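PDB 2VOS: folylpolyglutamate synthase protein FOLC from Mycobacterium tuberculosis, which probably catalyses the ATP-dependent addition of glutamate to dihydropteroate, giving dihydrofolate, and to the growing gamma-glutamate tail of tetrahydrofolates. Local coordinates for residues A25-V30 with S103-I108; E31-Q36 with A122-I127; V401-N406 with L419-R424; V376-V381 with E434-A439. All coordinates share one frame; numbering follows the deposited sequence.

Contact 1 (A25-V30 with S103-I108); sequences ASLLQV and SPVERI
The N-terminal helix 23-34 meets a 3-10 turn here, Leu27 reaching over to Pro104 and Val105, both in the connection that runs from strand 93-96 to strand 108-110. The contact is purely apolar, and it rests on the two branches of a single leucine. Leu27 CD1 lies 3.5 Å from Val105 CG1, a tight methyl-to-methyl approach in which the two side chains cross at about a right angle. The other branch is looser, with Leu27 CD2 4.1 Å from Pro104 CG, at the outer corner of the proline ring. With CG anti to the backbone N (chi1 -177°), the leucine is directed out from its helix, and its fork falls between the two partners.

The surface it meets owes its shape to short i to i+3 bonds: Glu106 N to Ser103 O at 3.0 Å and Arg107 N to Pro104 O at 2.9 Å. Glu106 folds back over the start of this turn. Its OE2 accepts from Ser103 N at 2.7 Å, a nearly straight bond that arrives 42° above the carboxylate plane, and OE2 and OE1 also take the backbone N-H groups of Gln102 and Leu101. One carboxylate thus gathers three successive amides and holds the backbone leading into Pro104.

Tyr120 of helix 117-140 touches both Leu27 and Pro104, so a third element lines the junction. Beyond the turn the chain enters strand 108-110, where Ile108 pairs through its backbone with Ile115 and packs its side chain on helix 151-165.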
# COMPACT_ATOMS: atom_id res chain seq x y z
N ALA A 25 -7.91 16.85 -18.40
CA ALA A 25 -7.19 16.73 -19.64
C ALA A 25 -5.72 17.10 -19.44
O ALA A 25 -4.83 16.40 -19.95
CB ALA A 25 -7.83 17.59 -20.71
N SER A 26 -5.47 18.19 -18.71
CA SER A 26 -4.08 18.58 -18.39
C SER A 26 -3.41 17.48 -17.62
O SER A 26 -2.27 17.15 -17.89
CB SER A 26 -4.00 19.90 -17.59
OG SER A 26 -4.47 21.00 -18.38
N LEU A 27 -4.10 16.89 -16.66
CA LEU A 27 -3.51 15.78 -15.93
C LEU A 27 -3.10 14.65 -16.89
O LEU A 27 -2.02 14.08 -16.77
CB LEU A 27 -4.47 15.27 -14.88
CG LEU A 27 -3.83 14.15 -14.08
CD1 LEU A 27 -4.05 14.29 -12.62
CD2 LEU A 27 -4.41 12.86 -14.52
N LEU A 28 -3.96 14.33 -17.86
CA LEU A 28 -3.62 13.26 -18.82
C LEU A 28 -2.36 13.60 -19.66
O LEU A 28 -1.50 12.74 -19.95
CB LEU A 28 -4.82 13.01 -19.75
CG LEU A 28 -5.98 12.36 -18.96
CD1 LEU A 28 -7.16 11.96 -19.83
CD2 LEU A 28 -5.50 11.15 -18.24
N GLN A 29 -2.25 14.86 -20.04
CA GLN A 29 -1.07 15.33 -20.75
C GLN A 29 0.19 15.08 -19.91
O GLN A 29 1.21 14.58 -20.40
CB GLN A 29 -1.22 16.84 -20.94
CG GLN A 29 -0.85 17.43 -22.25
CD GLN A 29 -1.54 18.78 -22.44
OE1 GLN A 29 -1.30 19.73 -21.69
NE2 GLN A 29 -2.41 18.86 -23.42
N VAL A 30 0.16 15.49 -18.64
CA VAL A 30 1.32 15.23 -17.79
C VAL A 30 1.69 13.76 -17.71
O VAL A 30 2.89 13.41 -17.78
CB VAL A 30 1.18 15.85 -16.40
CG1 VAL A 30 2.35 15.33 -15.42
CG2 VAL A 30 1.14 17.40 -16.52
N SER A 103 -6.12 7.03 -9.96
CA SER A 103 -5.63 8.26 -10.54
C SER A 103 -4.31 8.62 -9.87
O SER A 103 -4.17 8.41 -8.68
CB SER A 103 -6.67 9.38 -10.36
OG SER A 103 -6.07 10.64 -10.66
N PRO A 104 -3.34 9.16 -10.63
CA PRO A 104 -2.11 9.45 -9.96
C PRO A 104 -2.22 10.55 -8.88
O PRO A 104 -1.31 10.65 -8.05
CB PRO A 104 -1.19 9.94 -11.11
CG PRO A 104 -2.09 10.40 -12.17
CD PRO A 104 -3.33 9.52 -12.06
N VAL A 105 -3.28 11.38 -8.88
CA VAL A 105 -3.45 12.35 -7.76
C VAL A 105 -3.40 11.64 -6.41
O VAL A 105 -3.08 12.26 -5.36
CB VAL A 105 -4.76 13.25 -7.87
CG1 VAL A 105 -4.80 13.95 -9.18
CG2 VAL A 105 -6.07 12.46 -7.67
N GLU A 106 -3.71 10.34 -6.40
CA GLU A 106 -3.77 9.64 -5.12
C GLU A 106 -2.39 9.62 -4.47
O GLU A 106 -2.26 9.34 -3.28
CB GLU A 106 -4.15 8.17 -5.31
CG GLU A 106 -5.64 7.93 -5.65
CD GLU A 106 -5.80 6.53 -6.28
OE1 GLU A 106 -5.20 5.56 -5.75
OE2 GLU A 106 -6.47 6.42 -7.34
N ARG A 107 -1.37 9.79 -5.29
CA ARG A 107 0.04 9.65 -4.79
C ARG A 107 0.48 10.85 -3.96
O ARG A 107 1.49 10.76 -3.29
CB ARG A 107 1.03 9.55 -5.95
CG ARG A 107 0.74 8.26 -6.78
CD ARG A 107 1.50 8.26 -8.11
NE ARG A 107 1.40 6.91 -8.71
CZ ARG A 107 2.26 5.89 -8.50
NH1 ARG A 107 3.35 6.04 -7.70
NH2 ARG A 107 2.04 4.71 -9.11
N ILE A 108 -0.26 11.96 -4.03
CA ILE A 108 0.11 13.14 -3.22
C ILE A 108 -1.14 13.66 -2.55
O ILE A 108 -2.04 14.17 -3.22
CB ILE A 108 0.72 14.26 -4.12
CG1 ILE A 108 1.84 13.67 -5.00
CG2 ILE A 108 1.15 15.51 -3.25
CD1 ILE A 108 2.35 14.62 -6.15

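Contact 2 (E31-Q36 with A122-I127); sequences EHLLDQ and ATYREI
Leu33 and Leu34 reach the Tyr124 ring from the same side of its plane, Leu34 toward CE1 and Leu33 toward CE2 and the hydroxyl. Leu34 CD2 comes to 4.0 Å from Tyr124 CE1, while Leu33 CD1 is 4.4 Å from Tyr124 CE2 and 3.8 Å from the phenolic OH. Both methyls arrive obliquely. The relative directions differ: Leu33 crosses the tyrosine at about a right angle, whereas Leu34 and Tyr124 run past each other in opposite senses. Tyr124 swings its ring away from its own N (chi1 171°) and extends toward these leucines, and the CA atoms of Leu34 and Tyr124 stand 9.9 Å apart.

This is helix-to-helix packing, in which the C-terminal part of helix 23-34 lies against helix 117-140 and one aromatic side chain spans most of the distance. The hydroxyl at its far end is hydrogen-bonded to Glu128, one turn along the same helix, which ties down the polar end of a largely buried ring.

Further out, helix 151-165 joins in, Val154 touching Leu34. Lys151 makes salt bridges with Glu31 OE1 and Asp35 OD1, and Glu31 OE2 is hydrogen-bonded to Tyr120 OH, so polar links run from helix 23-34 to both neighbours. Next along the chain, Gln36 NE2 donates to His32 O at 3.1 Å (164° at the hydrogen), arriving well above the carbonyl plane, and the same nitrogen lies over one face of the His32 ring, offset toward its rim.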
# COMPACT_ATOMS: atom_id res chain seq x y z
N GLU A 31 0.67 12.90 -17.53
CA GLU A 31 0.94 11.45 -17.34
C GLU A 31 1.53 10.83 -18.63
O GLU A 31 2.40 9.91 -18.58
CB GLU A 31 -0.36 10.70 -17.00
CG GLU A 31 -0.81 10.97 -15.60
CD GLU A 31 0.26 10.53 -14.64
OE1 GLU A 31 0.38 9.32 -14.42
OE2 GLU A 31 0.99 11.39 -14.11
N HIS A 32 1.01 11.30 -19.77
CA HIS A 32 1.53 10.87 -21.09
C HIS A 32 3.05 11.14 -21.18
O HIS A 32 3.81 10.29 -21.63
CB HIS A 32 0.79 11.56 -22.24
CG HIS A 32 1.14 11.04 -23.61
ND1 HIS A 32 1.01 9.71 -23.96
CD2 HIS A 32 1.64 11.66 -24.70
CE1 HIS A 32 1.40 9.53 -25.21
NE2 HIS A 32 1.79 10.70 -25.68
N LEU A 33 3.50 12.32 -20.74
CA LEU A 33 4.93 12.61 -20.71
C LEU A 33 5.66 11.72 -19.74
O LEU A 33 6.71 11.18 -20.09
CB LEU A 33 5.24 14.06 -20.28
CG LEU A 33 4.82 15.16 -21.24
CD1 LEU A 33 5.22 16.50 -20.59
CD2 LEU A 33 5.47 14.95 -22.60
N LEU A 34 5.16 11.63 -18.50
CA LEU A 34 5.85 10.89 -17.45
C LEU A 34 5.95 9.43 -17.91
O LEU A 34 6.96 8.79 -17.62
CB LEU A 34 5.12 10.99 -16.08
CG LEU A 34 5.15 12.37 -15.41
CD1 LEU A 34 4.38 12.32 -14.11
CD2 LEU A 34 6.59 12.65 -15.10
N ASP A 35 4.94 8.91 -18.60
CA ASP A 35 4.96 7.51 -19.01
C ASP A 35 6.00 7.24 -20.07
O ASP A 35 6.29 6.06 -20.35
CB ASP A 35 3.58 7.02 -19.45
CG ASP A 35 2.61 6.90 -18.27
OD1 ASP A 35 3.03 7.04 -17.12
OD2 ASP A 35 1.42 6.64 -18.46
N GLN A 36 6.57 8.30 -20.66
CA GLN A 36 7.57 8.10 -21.71
C GLN A 36 8.94 7.94 -21.10
O GLN A 36 9.90 7.66 -21.80
CB GLN A 36 7.57 9.23 -22.72
CG GLN A 36 6.37 9.14 -23.63
CD GLN A 36 6.21 10.38 -24.50
OE1 GLN A 36 6.97 10.59 -25.43
NE2 GLN A 36 5.20 11.19 -24.20
N ALA A 122 0.09 21.73 -11.71
CA ALA A 122 0.87 22.90 -11.31
C ALA A 122 2.15 22.46 -10.60
O ALA A 122 3.17 23.08 -10.76
CB ALA A 122 0.05 23.81 -10.37
N THR A 123 2.08 21.40 -9.80
CA THR A 123 3.29 20.90 -9.12
C THR A 123 4.32 20.39 -10.12
O THR A 123 5.48 20.73 -10.02
CB THR A 123 2.93 19.83 -8.06
OG1 THR A 123 2.01 20.43 -7.14
CG2 THR A 123 4.14 19.37 -7.29
N TYR A 124 3.88 19.62 -11.10
CA TYR A 124 4.77 19.13 -12.14
C TYR A 124 5.39 20.33 -12.91
O TYR A 124 6.61 20.42 -13.08
CB TYR A 124 3.99 18.23 -13.11
CG TYR A 124 4.84 17.89 -14.30
CD1 TYR A 124 5.86 16.94 -14.19
CD2 TYR A 124 4.67 18.53 -15.50
CE1 TYR A 124 6.68 16.64 -15.24
CE2 TYR A 124 5.45 18.25 -16.55
CZ TYR A 124 6.48 17.31 -16.43
OH TYR A 124 7.31 17.03 -17.51
N ARG A 125 4.55 21.27 -13.34
CA ARG A 125 5.02 22.41 -14.10
C ARG A 125 6.02 23.21 -13.30
O ARG A 125 7.01 23.70 -13.84
CB ARG A 125 3.88 23.33 -14.47
CG ARG A 125 2.90 22.83 -15.56
CD ARG A 125 2.07 24.06 -16.03
NE ARG A 125 1.37 23.82 -17.29
CZ ARG A 125 1.91 24.05 -18.49
NH1 ARG A 125 3.16 24.53 -18.58
NH2 ARG A 125 1.20 23.81 -19.60
N GLU A 126 5.78 23.37 -12.01
CA GLU A 126 6.71 24.19 -11.23
C GLU A 126 8.09 23.54 -11.08
O GLU A 126 9.09 24.25 -11.15
CB GLU A 126 6.13 24.59 -9.88
CG GLU A 126 6.58 23.75 -8.72
CD GLU A 126 5.89 24.20 -7.41
OE1 GLU A 126 5.40 25.34 -7.36
OE2 GLU A 126 5.81 23.42 -6.46
N ILE A 127 8.17 22.20 -10.91
CA ILE A 127 9.49 21.58 -10.88
C ILE A 127 10.10 21.23 -12.26
O ILE A 127 11.32 21.05 -12.36
CB ILE A 127 9.58 20.37 -9.95
CG1 ILE A 127 8.82 19.19 -10.53
CG2 ILE A 127 9.09 20.74 -8.51
CD1 ILE A 127 9.25 17.86 -9.83

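Contact 3 (V401-N406 with L419-R424); sequences VVVTHN and LAAGER
Val403 and Val401 each direct CG1 at the single methyl of Ala421, which sits over the strand between them. Ala421 CB is 3.9 Å from Val403 CG1 and 4.2 Å from Val401 CG1. Since Val401 CG1 and Val403 CG1 are themselves 4.5 Å apart, the three methyls form a compact triangle. The valines reach it with different rotations: in Val403, CG1 is anti to the carbonyl carbon (chi1 -62°), while in Val401 it stands between the backbone N and the carbonyl carbon (chi1 62°).

An alanine at the centre allows a close approach of helix and strand, the CA atoms of Val401 and Ala421 being 7.9 Å apart. Strand 400-403, helix 414-425 and strand 430-432 form a beta-alpha-beta unit of the glutamate ligase domain, and this contact seats the connecting helix on the first of its strands. Residue alternation separates the two faces: Val402, between the two valines, packs on Ala439 and Val442 of helix 436-451 instead. Phe425 and Leu417, from the same helix as Ala421, extend the apolar cover over Val401 and Val403 respectively. The helix also meets helix 387-394, where Arg424 NH2 makes a salt bridge with Asp388.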
# COMPACT_ATOMS: atom_id res chain seq x y z
N VAL A 401 -13.01 -19.39 -9.97
CA VAL A 401 -12.32 -18.17 -10.30
C VAL A 401 -12.53 -17.85 -11.78
O VAL A 401 -12.61 -18.76 -12.63
CB VAL A 401 -10.85 -18.31 -9.86
CG1 VAL A 401 -10.14 -19.49 -10.64
CG2 VAL A 401 -10.12 -16.99 -9.98
N VAL A 402 -12.68 -16.56 -12.10
CA VAL A 402 -12.68 -16.08 -13.49
C VAL A 402 -11.37 -15.33 -13.66
O VAL A 402 -11.15 -14.33 -12.97
CB VAL A 402 -13.84 -15.07 -13.72
CG1 VAL A 402 -13.93 -14.70 -15.22
CG2 VAL A 402 -15.17 -15.67 -13.20
N VAL A 403 -10.51 -15.80 -14.55
CA VAL A 403 -9.22 -15.15 -14.79
C VAL A 403 -9.32 -14.26 -16.00
O VAL A 403 -10.03 -14.56 -16.96
CB VAL A 403 -8.09 -16.18 -14.99
CG1 VAL A 403 -7.90 -17.04 -13.74
CG2 VAL A 403 -8.38 -17.08 -16.12
N THR A 404 -8.65 -13.11 -15.93
CA THR A 404 -8.75 -12.13 -16.98
C THR A 404 -7.46 -11.31 -17.03
O THR A 404 -6.42 -11.74 -16.52
CB THR A 404 -10.06 -11.25 -16.79
OG1 THR A 404 -10.23 -10.40 -17.92
CG2 THR A 404 -10.02 -10.41 -15.54
N HIS A 405 -7.52 -10.15 -17.68
CA HIS A 405 -6.35 -9.28 -17.93
C HIS A 405 -6.82 -7.90 -17.48
O HIS A 405 -7.85 -7.44 -17.97
CB HIS A 405 -6.05 -9.25 -19.43
CG HIS A 405 -4.79 -8.54 -19.80
ND1 HIS A 405 -4.62 -7.18 -19.63
CD2 HIS A 405 -3.63 -9.00 -20.34
CE1 HIS A 405 -3.40 -6.84 -20.03
NE2 HIS A 405 -2.79 -7.93 -20.49
N ASN A 406 -6.08 -7.24 -16.60
CA ASN A 406 -6.55 -5.98 -16.02
C ASN A 406 -6.17 -4.75 -16.85
O ASN A 406 -6.37 -3.61 -16.39
CB ASN A 406 -6.01 -5.81 -14.63
CG ASN A 406 -4.45 -5.81 -14.59
OD1 ASN A 406 -3.77 -5.57 -15.60
ND2 ASN A 406 -3.90 -6.07 -13.40
N LEU A 419 -4.15 -21.42 -17.05
CA LEU A 419 -3.40 -22.65 -16.79
C LEU A 419 -2.88 -22.70 -15.33
O LEU A 419 -3.07 -23.69 -14.64
CB LEU A 419 -2.26 -22.72 -17.79
CG LEU A 419 -1.22 -23.83 -17.83
CD1 LEU A 419 -1.88 -25.21 -18.10
CD2 LEU A 419 -0.28 -23.44 -18.99
N ALA A 420 -2.23 -21.62 -14.87
CA ALA A 420 -1.78 -21.51 -13.48
C ALA A 420 -2.95 -21.82 -12.52
O ALA A 420 -2.82 -22.70 -11.66
CB ALA A 420 -1.18 -20.11 -13.18
N ALA A 421 -4.08 -21.14 -12.69
CA ALA A 421 -5.30 -21.38 -11.93
C ALA A 421 -5.74 -22.84 -11.99
O ALA A 421 -6.08 -23.43 -10.96
CB ALA A 421 -6.45 -20.45 -12.42
N GLY A 422 -5.75 -23.39 -13.21
CA GLY A 422 -6.13 -24.78 -13.44
C GLY A 422 -5.32 -25.77 -12.62
O GLY A 422 -5.86 -26.78 -12.14
N GLU A 423 -4.02 -25.48 -12.44
CA GLU A 423 -3.13 -26.36 -11.67
C GLU A 423 -3.49 -26.40 -10.19
O GLU A 423 -3.24 -27.41 -9.54
CB GLU A 423 -1.64 -25.96 -11.82
CG GLU A 423 -0.99 -26.13 -13.22
CD GLU A 423 -0.53 -27.58 -13.53
OE1 GLU A 423 -0.64 -28.45 -12.61
OE2 GLU A 423 -0.06 -27.86 -14.68
N ARG A 424 -4.06 -25.31 -9.65
CA ARG A 424 -4.52 -25.27 -8.26
C ARG A 424 -6.03 -25.54 -8.06
O ARG A 424 -6.41 -26.18 -7.11
CB ARG A 424 -4.16 -23.93 -7.62
CG ARG A 424 -2.68 -23.73 -7.52
CD ARG A 424 -2.22 -24.35 -6.23
NE ARG A 424 -0.77 -24.30 -6.13
CZ ARG A 424 -0.08 -24.91 -5.18
NH1 ARG A 424 -0.73 -25.60 -4.25
NH2 ARG A 424 1.25 -24.84 -5.17

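Contact 4 (V376-V381 with E434-A439); sequences VGVLSV and ENLRDA
Val378 turns CG1 anti to its own N (chi1 165°), and Leu436 does the same with CG (chi1 -171°), two settings that bring Val378 CG1 and Leu436 CD1 to 3.7 Å. The same valine methyl lies 3.6 Å from Ala439 CB, so one branch touches Leu436 and Ala439, three residues apart on the first helical turn, with Leu436 crossing Val378 obliquely. The second branch faces the helix backbone: Val378 CG2 is 4.0 Å from Ala439 O. With only a methyl on Ala439, the CA atoms of Val378 and Ala439 come to 6.4 Å.

Within the mixed sheet of the glutamate ligase domain, strand 374-379 is an inner strand, bonded through its backbone to strand 464-469 and to strand 400-403. Helix 436-451 follows edge strand 430-432 and leads back across the sheet, so that Ala439 touches Val402 as well as Val378.

The start of this helix is fixed by Asn435 at its N-cap. Asn435 OD1 accepts from Asp438 N at 2.8 Å in an almost straight bond (174° at the hydrogen), while Ala439 N bonds to Asn435 O at 2.9 Å, setting the turn that carries Leu436 and Ala439. Leu436 is covered further by Ala477, Ala478 and Leu481 of helix 472-481. The ADP-binding residue Asp351 is not far off, its side chain about 11 Å from that of Val378.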
# COMPACT_ATOMS: atom_id res chain seq x y z
N VAL A 376 -16.91 -16.22 -5.79
CA VAL A 376 -16.20 -16.35 -7.07
C VAL A 376 -15.08 -15.32 -7.13
O VAL A 376 -15.30 -14.15 -6.80
CB VAL A 376 -17.16 -16.06 -8.24
CG1 VAL A 376 -16.40 -16.21 -9.61
CG2 VAL A 376 -18.35 -17.01 -8.18
N GLY A 377 -13.86 -15.72 -7.50
CA GLY A 377 -12.79 -14.74 -7.54
C GLY A 377 -12.75 -14.19 -8.97
O GLY A 377 -13.12 -14.92 -9.91
N VAL A 378 -12.31 -12.94 -9.16
CA VAL A 378 -12.10 -12.40 -10.50
C VAL A 378 -10.69 -11.97 -10.34
O VAL A 378 -10.37 -11.16 -9.43
CB VAL A 378 -13.03 -11.19 -10.86
CG1 VAL A 378 -12.55 -10.37 -12.13
CG2 VAL A 378 -14.46 -11.66 -11.09
N LEU A 379 -9.82 -12.51 -11.21
CA LEU A 379 -8.41 -12.40 -10.97
C LEU A 379 -7.60 -11.94 -12.19
O LEU A 379 -7.78 -12.45 -13.30
CB LEU A 379 -7.92 -13.80 -10.53
CG LEU A 379 -6.49 -13.96 -10.01
CD1 LEU A 379 -6.38 -13.52 -8.57
CD2 LEU A 379 -6.08 -15.45 -10.16
N SER A 380 -6.72 -10.99 -11.99
CA SER A 380 -5.66 -10.69 -12.94
C SER A 380 -4.42 -10.30 -12.14
O SER A 380 -4.47 -9.51 -11.15
CB SER A 380 -6.06 -9.52 -13.86
OG SER A 380 -4.95 -9.08 -14.64
N VAL A 381 -3.29 -10.84 -12.57
CA VAL A 381 -2.08 -10.76 -11.77
C VAL A 381 -0.95 -10.30 -12.65
O VAL A 381 -0.88 -10.69 -13.82
CB VAL A 381 -1.73 -12.15 -11.12
CG1 VAL A 381 -0.46 -12.06 -10.28
CG2 VAL A 381 -2.89 -12.63 -10.18
N GLU A 434 -12.13 -11.93 -21.52
CA GLU A 434 -11.15 -11.11 -22.22
C GLU A 434 -10.80 -9.85 -21.46
O GLU A 434 -9.68 -9.31 -21.61
CB GLU A 434 -11.63 -10.73 -23.63
CG GLU A 434 -11.87 -11.95 -24.58
CD GLU A 434 -12.19 -11.52 -26.03
OE1 GLU A 434 -11.88 -10.36 -26.42
OE2 GLU A 434 -12.76 -12.34 -26.79
N ASN A 435 -11.75 -9.33 -20.67
CA ASN A 435 -11.48 -8.11 -19.93
C ASN A 435 -12.28 -8.09 -18.63
O ASN A 435 -13.16 -8.95 -18.38
CB ASN A 435 -11.81 -6.87 -20.79
CG ASN A 435 -13.27 -6.83 -21.19
OD1 ASN A 435 -14.15 -6.88 -20.34
ND2 ASN A 435 -13.52 -6.76 -22.48
N LEU A 436 -11.94 -7.14 -17.78
CA LEU A 436 -12.47 -7.07 -16.46
C LEU A 436 -13.99 -6.92 -16.40
O LEU A 436 -14.65 -7.53 -15.53
CB LEU A 436 -11.78 -5.91 -15.73
CG LEU A 436 -12.09 -5.85 -14.25
CD1 LEU A 436 -11.63 -7.13 -13.58
CD2 LEU A 436 -11.40 -4.61 -13.58
N ARG A 437 -14.56 -6.08 -17.26
CA ARG A 437 -16.00 -5.94 -17.25
C ARG A 437 -16.65 -7.26 -17.63
O ARG A 437 -17.60 -7.69 -16.99
CB ARG A 437 -16.43 -4.83 -18.22
CG ARG A 437 -17.94 -4.51 -18.18
CD ARG A 437 -18.25 -3.26 -19.08
NE ARG A 437 -17.33 -2.15 -18.78
CZ ARG A 437 -17.36 -0.96 -19.36
NH1 ARG A 437 -18.28 -0.69 -20.30
NH2 ARG A 437 -16.47 -0.02 -19.03
N ASP A 438 -16.15 -7.91 -18.67
CA ASP A 438 -16.66 -9.24 -19.01
C ASP A 438 -16.54 -10.22 -17.80
O ASP A 438 -17.47 -11.00 -17.53
CB ASP A 438 -15.88 -9.82 -20.20
CG ASP A 438 -16.32 -9.25 -21.59
OD1 ASP A 438 -17.17 -8.32 -21.70
OD2 ASP A 438 -15.79 -9.79 -22.59
N ALA A 439 -15.39 -10.21 -17.13
CA ALA A 439 -15.10 -11.14 -16.04
C ALA A 439 -16.10 -10.93 -14.92
O ALA A 439 -16.64 -11.89 -14.39
CB ALA A 439 -13.72 -10.97 -15.50

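From the N terminus, helix 23-34 supplies the first segments of contacts 1 and 2. Contact 1 closes a loop at 103-108, joining this helix to the connection before strand 108-110, and contact 2 a longer one at 122-127, joining it to helix 117-140; because their segments alternate, the two cross. Their centres are 8 Å apart, and they touch where Pro104 packs on Glu31 and Val30 on Tyr124. Both close before the C-terminal pair opens. There, 376-381 with 434-439 encloses the shorter loop of contact 3. Strands 374-379 and 400-403 are sheet neighbours, with Val402 N 2.8 Å from Gly377 O, a probable hydrogen bond, and contacts 3 and 4 attach helices to opposite faces.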